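Local coordinates for protein separin (PDB 5U1T) that cleaves the MCD1/SCC1 subunit of cohesin as a caspase-like cysteine protease at the onset of anaphase and is held inactive by securin for most of the cell cycle, at residues L323-V327 / L370-L374. Sequence-based numbering, arbitrary orientation.
Sequences LKCLV and LLSEL
Val327 and Leu374 meet where helix 319-336 packs against helix 365-384, two nearly parallel neighbours in the all-helical N-terminal part of separase, far from the protease active site. Over these segments the axes lie 9.4 Å apart with a 25° angle between their directions, and helix 342-357, which joins the pair in sequence, covers one flank: Leu326 touches Thr351 and Tyr354 on it, Leu374 touches Ile355.

Apolar contacts carry the interface. Branching at CB keeps Val327 short and stiff, which suits the place where the backbones come nearest, 5.1 Å between CA of Val327 and CA of Leu374. Its CG2 reaches CB of Leu374 at 3.6 Å, the two side chains running past one another, each toward the other's helix. The longer Leu374 extends further, with CG anti to its backbone N (chi1 178°). Its CD2 thereby packs against both CB of Leu326, at 3.6 Å, and CD2 of Leu323, at 3.9 Å, while CD1 rests near the backbone N of Val327. An alanine in place of Val327 would lose both gamma methyls and would probably leave a gap beside CB of Leu374 and the Glu373 chain.

Toward the partly exposed edge, a leucine meets the apolar stem of a lysine, and a glutamate lies nearby. Leu370 sends CD2 against the backbone of Lys324, 3.7 Å from its CA, and the lysine's stem lies across it, with CD against the same methyl. Such a residue suits this border because its stem is oily while its NZ can leave the interface, here making a weak hydrogen bond to Met286 O. The extended chain of Glu373 runs across Val327, its carboxylate end lying by CG1; its OE2 remains 5.6 Å from NZ of Lys324, too far for a salt bridge, and comes nearest to CG1 of Val327.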
loop_
_atom_site.group_PDB
_atom_site.type_symbol
_atom_site.label_atom_id
_atom_site.label_comp_id
_atom_site.label_asym_id
_atom_site.label_seq_id
_atom_site.Cartn_x
_atom_site.Cartn_y
_atom_site.Cartn_z
ATOM N N LEU A 323 49.896 -44.914 12.958
ATOM C CA LEU A 323 48.926 -44.963 11.898
ATOM C C LEU A 323 49.216 -46.138 11.014
ATOM O O LEU A 323 48.337 -46.908 10.666
ATOM C CB LEU A 323 49.053 -43.701 11.064
ATOM C CG LEU A 323 48.731 -42.350 11.687
ATOM C CD1 LEU A 323 49.058 -41.215 10.743
ATOM C CD2 LEU A 323 47.279 -42.300 12.113
ATOM N N LYS A 324 50.482 -46.278 10.668
ATOM C CA LYS A 324 50.884 -47.350 9.758
ATOM C C LYS A 324 50.386 -48.718 10.220
ATOM O O LYS A 324 49.896 -49.519 9.421
ATOM C CB LYS A 324 52.404 -47.374 9.611
ATOM C CG LYS A 324 52.910 -48.558 8.825
ATOM C CD LYS A 324 52.286 -48.589 7.447
ATOM C CE LYS A 324 52.658 -49.857 6.712
ATOM N NZ LYS A 324 52.379 -49.714 5.264
ATOM N N CYS A 325 50.522 -48.980 11.514
ATOM C CA CYS A 325 49.980 -50.193 12.099
ATOM C C CYS A 325 48.457 -50.194 12.035
ATOM O O CYS A 325 47.842 -51.201 11.682
ATOM C CB CYS A 325 50.453 -50.331 13.541
ATOM S SG CYS A 325 52.237 -50.427 13.668
ATOM N N LEU A 326 47.859 -49.055 12.371
ATOM C CA LEU A 326 46.407 -48.890 12.330
ATOM C C LEU A 326 45.814 -49.264 10.972
ATOM O O LEU A 326 44.780 -49.935 10.900
ATOM C CB LEU A 326 46.042 -47.453 12.685
ATOM C CG LEU A 326 45.926 -47.166 14.178
ATOM C CD1 LEU A 326 47.272 -47.307 14.841
ATOM C CD2 LEU A 326 45.348 -45.773 14.399
ATOM N N VAL A 327 46.482 -48.831 9.905
ATOM C CA VAL A 327 46.093 -49.196 8.547
ATOM C C VAL A 327 46.182 -50.706 8.359
ATOM O O VAL A 327 45.287 -51.327 7.781
ATOM C CB VAL A 327 46.980 -48.516 7.493
ATOM C CG1 VAL A 327 46.593 -48.986 6.110
ATOM C CG2 VAL A 327 46.892 -47.006 7.596
ATOM N N LEU A 370 49.497 -41.366 4.963
ATOM C CA LEU A 370 49.124 -42.468 5.853
ATOM C C LEU A 370 47.739 -42.214 6.435
ATOM O O LEU A 370 46.912 -43.125 6.557
ATOM C CB LEU A 370 50.147 -42.630 6.979
ATOM C CG LEU A 370 51.271 -43.641 6.774
ATOM C CD1 LEU A 370 52.345 -43.450 7.823
ATOM C CD2 LEU A 370 50.722 -45.057 6.831
ATOM N N LEU A 371 47.498 -40.955 6.783
ATOM C CA LEU A 371 46.236 -40.540 7.359
ATOM C C LEU A 371 45.112 -40.732 6.350
ATOM O O LEU A 371 44.073 -41.290 6.686
ATOM C CB LEU A 371 46.325 -39.085 7.822
ATOM C CG LEU A 371 45.025 -38.386 8.213
ATOM C CD1 LEU A 371 44.217 -39.251 9.125
ATOM C CD2 LEU A 371 45.337 -37.080 8.893
ATOM N N SER A 372 45.324 -40.285 5.116
ATOM C CA SER A 372 44.282 -40.369 4.104
ATOM C C SER A 372 43.921 -41.810 3.843
ATOM O O SER A 372 42.755 -42.150 3.656
ATOM C CB SER A 372 44.709 -39.715 2.798
ATOM O OG SER A 372 43.744 -39.989 1.790
ATOM N N GLU A 373 44.933 -42.656 3.834
ATOM C CA GLU A 373 44.733 -44.071 3.591
ATOM C C GLU A 373 43.940 -44.730 4.724
ATOM O O GLU A 373 43.000 -45.482 4.466
ATOM C CB GLU A 373 46.084 -44.763 3.400
ATOM C CG GLU A 373 46.008 -46.271 3.278
ATOM C CD GLU A 373 47.379 -46.900 3.091
ATOM O OE1 GLU A 373 48.358 -46.136 2.937
ATOM O OE2 GLU A 373 47.484 -48.152 3.105
ATOM N N LEU A 374 44.315 -44.450 5.971
ATOM C CA LEU A 374 43.605 -45.017 7.106
ATOM C C LEU A 374 42.134 -44.562 7.091
ATOM O O LEU A 374 41.227 -45.362 7.333
ATOM C CB LEU A 374 44.291 -44.629 8.418
ATOM C CG LEU A 374 43.636 -45.119 9.714
ATOM C CD1 LEU A 374 43.439 -46.624 9.713
ATOM C CD2 LEU A 374 44.462 -44.697 10.909
#